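Local atomic coordinates of TetR family transcriptional regulator (Clostridium perfringens, PDB entry 6AZH), a protein that probably represses or otherwise regulates transcription as a dimeric TetR-type DNA-binding protein, putatively controlling genes of fatty acid metabolism. Residues A[72-83]-A[131-142]. Residues are numbered along the deposited sequence; the frame is centred on the assembly and turned at random.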
# COMPACT_ATOMS: atom_id res chain seq x y z
N ILE A 72 -13.44 -12.65 -15.22
CA ILE A 72 -14.13 -11.39 -15.48
C ILE A 72 -13.84 -10.90 -16.89
O ILE A 72 -14.76 -10.48 -17.62
CB ILE A 72 -13.74 -10.34 -14.42
CG1 ILE A 72 -14.42 -10.68 -13.09
CG2 ILE A 72 -14.10 -8.92 -14.90
CD1 ILE A 72 -14.01 -9.79 -11.96
N GLU A 73 -12.57 -10.95 -17.30
CA GLU A 73 -12.20 -10.57 -18.65
C GLU A 73 -12.95 -11.38 -19.70
O GLU A 73 -13.27 -10.86 -20.78
CB GLU A 73 -10.70 -10.76 -18.87
CG GLU A 73 -9.82 -9.75 -18.16
CD GLU A 73 -8.39 -9.80 -18.66
OE1 GLU A 73 -8.15 -9.33 -19.79
OE2 GLU A 73 -7.51 -10.32 -17.93
N ASN A 74 -13.24 -12.65 -19.40
CA ASN A 74 -13.87 -13.55 -20.37
C ASN A 74 -15.37 -13.33 -20.50
O ASN A 74 -15.97 -13.83 -21.47
CB ASN A 74 -13.62 -15.01 -19.98
CG ASN A 74 -12.20 -15.48 -20.30
OD1 ASN A 74 -11.50 -14.88 -21.11
ND2 ASN A 74 -11.78 -16.56 -19.66
N LEU A 75 -16.00 -12.63 -19.56
CA LEU A 75 -17.43 -12.37 -19.64
C LEU A 75 -17.78 -11.57 -20.88
O LEU A 75 -16.95 -10.84 -21.43
CB LEU A 75 -17.91 -11.60 -18.41
CG LEU A 75 -17.62 -12.17 -17.02
CD1 LEU A 75 -17.85 -11.09 -15.98
CD2 LEU A 75 -18.51 -13.38 -16.78
N GLU A 76 -19.03 -11.70 -21.33
CA GLU A 76 -19.52 -10.87 -22.43
C GLU A 76 -20.03 -9.51 -21.96
O GLU A 76 -20.39 -8.68 -22.81
CB GLU A 76 -20.62 -11.62 -23.19
CG GLU A 76 -20.15 -12.98 -23.68
CD GLU A 76 -21.17 -13.68 -24.56
OE1 GLU A 76 -21.71 -13.04 -25.49
OE2 GLU A 76 -21.42 -14.89 -24.33
N ASP A 77 -20.08 -9.28 -20.64
CA ASP A 77 -20.55 -8.02 -20.06
C ASP A 77 -19.85 -6.82 -20.67
O ASP A 77 -18.70 -6.90 -21.13
CB ASP A 77 -20.30 -8.02 -18.54
CG ASP A 77 -21.03 -9.15 -17.83
OD1 ASP A 77 -21.08 -10.27 -18.38
OD2 ASP A 77 -21.55 -8.90 -16.73
N GLU A 78 -20.56 -5.69 -20.69
CA GLU A 78 -19.93 -4.43 -21.04
C GLU A 78 -18.76 -4.16 -20.10
O GLU A 78 -18.81 -4.54 -18.92
CB GLU A 78 -20.92 -3.28 -20.95
CG GLU A 78 -22.03 -3.39 -21.94
CD GLU A 78 -21.53 -3.35 -23.36
OE1 GLU A 78 -20.77 -2.43 -23.70
OE2 GLU A 78 -21.91 -4.25 -24.15
N PRO A 79 -17.71 -3.50 -20.58
CA PRO A 79 -16.54 -3.25 -19.72
C PRO A 79 -16.88 -2.53 -18.43
O PRO A 79 -16.28 -2.81 -17.39
CB PRO A 79 -15.64 -2.40 -20.62
CG PRO A 79 -16.04 -2.73 -22.01
CD PRO A 79 -17.49 -3.10 -21.98
N ILE A 80 -17.82 -1.57 -18.46
CA ILE A 80 -18.17 -0.85 -17.24
C ILE A 80 -18.76 -1.81 -16.22
O ILE A 80 -18.57 -1.64 -15.01
CB ILE A 80 -19.13 0.33 -17.56
CG1 ILE A 80 -19.44 1.12 -16.29
CG2 ILE A 80 -20.43 -0.18 -18.16
CD1 ILE A 80 -18.21 1.71 -15.62
N GLU A 81 -19.48 -2.84 -16.69
CA GLU A 81 -19.99 -3.84 -15.77
C GLU A 81 -18.88 -4.78 -15.30
O GLU A 81 -18.92 -5.25 -14.15
CB GLU A 81 -21.13 -4.62 -16.43
CG GLU A 81 -22.36 -3.74 -16.74
CD GLU A 81 -22.88 -3.06 -15.48
OE1 GLU A 81 -23.09 -3.78 -14.48
OE2 GLU A 81 -23.05 -1.82 -15.49
N LYS A 82 -17.89 -5.03 -16.15
CA LYS A 82 -16.73 -5.80 -15.71
C LYS A 82 -15.98 -5.07 -14.61
O LYS A 82 -15.48 -5.71 -13.67
CB LYS A 82 -15.79 -6.09 -16.88
CG LYS A 82 -16.30 -7.14 -17.88
CD LYS A 82 -15.46 -7.12 -19.15
CE LYS A 82 -15.68 -8.38 -19.98
NZ LYS A 82 -14.85 -8.36 -21.22
N LEU A 83 -15.88 -3.73 -14.69
CA LEU A 83 -15.19 -2.99 -13.63
C LEU A 83 -15.94 -3.09 -12.31
O LEU A 83 -15.32 -3.24 -11.25
CB LEU A 83 -14.98 -1.52 -14.01
CG LEU A 83 -13.98 -1.28 -15.14
CD1 LEU A 83 -14.04 0.19 -15.62
CD2 LEU A 83 -12.55 -1.66 -14.73
N ARG A 131 -6.32 -4.04 -19.42
CA ARG A 131 -7.06 -4.52 -20.58
C ARG A 131 -8.54 -4.17 -20.50
O ARG A 131 -9.14 -3.77 -21.50
CB ARG A 131 -6.86 -6.03 -20.74
CG ARG A 131 -5.43 -6.41 -21.13
CD ARG A 131 -5.34 -7.85 -21.58
NE ARG A 131 -5.49 -8.78 -20.47
CZ ARG A 131 -4.47 -9.19 -19.70
NH1 ARG A 131 -3.24 -8.75 -19.93
NH2 ARG A 131 -4.69 -10.04 -18.71
N ILE A 132 -9.15 -4.32 -19.32
CA ILE A 132 -10.56 -3.95 -19.18
C ILE A 132 -10.74 -2.46 -19.39
O ILE A 132 -11.68 -2.02 -20.07
CB ILE A 132 -11.12 -4.41 -17.82
CG1 ILE A 132 -11.01 -5.93 -17.68
CG2 ILE A 132 -12.59 -3.95 -17.63
CD1 ILE A 132 -11.27 -6.42 -16.28
N LEU A 133 -9.83 -1.65 -18.83
CA LEU A 133 -9.94 -0.20 -18.99
C LEU A 133 -9.82 0.20 -20.45
O LEU A 133 -10.57 1.07 -20.92
CB LEU A 133 -8.88 0.52 -18.15
CG LEU A 133 -9.04 0.38 -16.63
CD1 LEU A 133 -7.81 0.93 -15.90
CD2 LEU A 133 -10.31 1.06 -16.13
N LYS A 134 -8.90 -0.42 -21.19
CA LYS A 134 -8.75 -0.08 -22.60
C LYS A 134 -10.04 -0.33 -23.37
O LYS A 134 -10.49 0.51 -24.16
CB LYS A 134 -7.60 -0.88 -23.22
CG LYS A 134 -7.31 -0.49 -24.65
CD LYS A 134 -6.11 -1.26 -25.20
CE LYS A 134 -5.55 -0.57 -26.45
NZ LYS A 134 -4.33 -1.26 -26.96
N GLU A 135 -10.67 -1.48 -23.13
CA GLU A 135 -11.96 -1.76 -23.76
C GLU A 135 -13.01 -0.75 -23.33
O GLU A 135 -13.82 -0.29 -24.15
CB GLU A 135 -12.41 -3.17 -23.43
CG GLU A 135 -13.47 -3.71 -24.41
CD GLU A 135 -14.11 -5.00 -23.95
OE1 GLU A 135 -15.31 -5.21 -24.26
OE2 GLU A 135 -13.43 -5.82 -23.29
N ALA A 136 -13.03 -0.40 -22.03
CA ALA A 136 -14.00 0.57 -21.53
C ALA A 136 -13.83 1.92 -22.18
O ALA A 136 -14.81 2.61 -22.48
CB ALA A 136 -13.87 0.70 -20.01
N ILE A 137 -12.58 2.34 -22.40
CA ILE A 137 -12.34 3.63 -23.04
C ILE A 137 -12.79 3.58 -24.50
O ILE A 137 -13.45 4.50 -24.99
CB ILE A 137 -10.86 4.02 -22.90
CG1 ILE A 137 -10.57 4.33 -21.43
CG2 ILE A 137 -10.54 5.22 -23.76
CD1 ILE A 137 -9.12 4.61 -21.12
N SER A 138 -12.47 2.50 -25.21
CA SER A 138 -12.89 2.41 -26.61
C SER A 138 -14.41 2.43 -26.73
O SER A 138 -14.95 2.95 -27.71
CB SER A 138 -12.29 1.17 -27.26
OG SER A 138 -13.06 0.02 -26.96
N LYS A 139 -15.12 1.88 -25.75
CA LYS A 139 -16.58 1.88 -25.79
C LYS A 139 -17.19 3.13 -25.16
O LYS A 139 -18.41 3.20 -25.01
CB LYS A 139 -17.11 0.61 -25.12
CG LYS A 139 -16.99 -0.61 -26.03
CD LYS A 139 -17.50 -1.87 -25.38
CE LYS A 139 -17.77 -2.93 -26.42
NZ LYS A 139 -17.04 -4.20 -26.13
N LYS A 140 -16.35 4.12 -24.84
CA LYS A 140 -16.76 5.40 -24.26
C LYS A 140 -17.57 5.23 -22.98
O LYS A 140 -18.49 5.99 -22.69
CB LYS A 140 -17.54 6.25 -25.29
CG LYS A 140 -16.71 6.54 -26.52
CD LYS A 140 -17.39 7.55 -27.44
CE LYS A 140 -16.54 7.77 -28.67
NZ LYS A 140 -15.09 7.80 -28.31
N GLN A 141 -17.19 4.23 -22.17
CA GLN A 141 -17.79 4.05 -20.86
C GLN A 141 -16.90 4.56 -19.75
O GLN A 141 -17.38 4.71 -18.62
CB GLN A 141 -18.11 2.56 -20.62
CG GLN A 141 -19.20 2.07 -21.58
CD GLN A 141 -19.33 0.56 -21.63
OE1 GLN A 141 -18.56 -0.18 -21.00
NE2 GLN A 141 -20.32 0.09 -22.39
N ILE A 142 -15.63 4.83 -20.05
CA ILE A 142 -14.67 5.40 -19.11
C ILE A 142 -13.96 6.54 -19.83
O ILE A 142 -13.71 6.46 -21.03
CB ILE A 142 -13.67 4.33 -18.64
CG1 ILE A 142 -14.38 3.26 -17.80
CG2 ILE A 142 -12.43 4.93 -17.93
CD1 ILE A 142 -14.75 3.68 -16.42
O HOH W 1 -16.58 -6.99 -22.76
O HOH W 2 -12.37 -7.02 -20.95
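Ile132 projects as a knob into a hole formed by Ile72, Glu73, Lys82 and Leu83, where helix 113-138 packs across the end of helix 50-74 and the first turn of helix 79-96 in the all-helical C-terminal domain of this TetR-family regulator. Segments 79-83 and 131-138 run roughly antiparallel, at 143°. With CG2 of Ile132 anti to the backbone N (chi1 -60° for CG1), that branch meets Leu83 CD2 at 3.7 Å, while its CD1 faces Ile72 CG2. Leu83 straddles the seam, with CD2 on Leu133 and CD1 on Ile142. Pro79 CB rests on Ala136, 3.6 Å from its CB, where the two backbones come nearest. Leu133 also packs on Ile147, Leu150 and Ala151 of helix 147-165; Ile80 and Ile142, at one end of the apolar patch, pack on Val190 and Ile189 of the second subunit.

Elsewhere the contact is looser and polar. Exposed Arg131 grips Glu73 side-on, NE to OE1 and NH2 to OE2, both on syn lone pairs, carboxylate and guanidinium planes 24° apart. NZ of the extended Lys82 chain donates to Glu73 O from above the carbonyl plane; its salt bridge to Glu135 OE2 is long (3.6 Å), and two waters connect NZ with the carboxylate, one also donating to Asp77 O. Lys139 NZ closes this hydrated network at Glu135 OE1 (2.7 Å). Separately, beyond the Schellman motif that ends helix 113-138, Gln141 clasps the start of helix 79-96: its OE1 accepts from Ile80 N (3.0 Å), and NE2 donates to the anti lone pair of Glu78 OE1 at 2.9 Å.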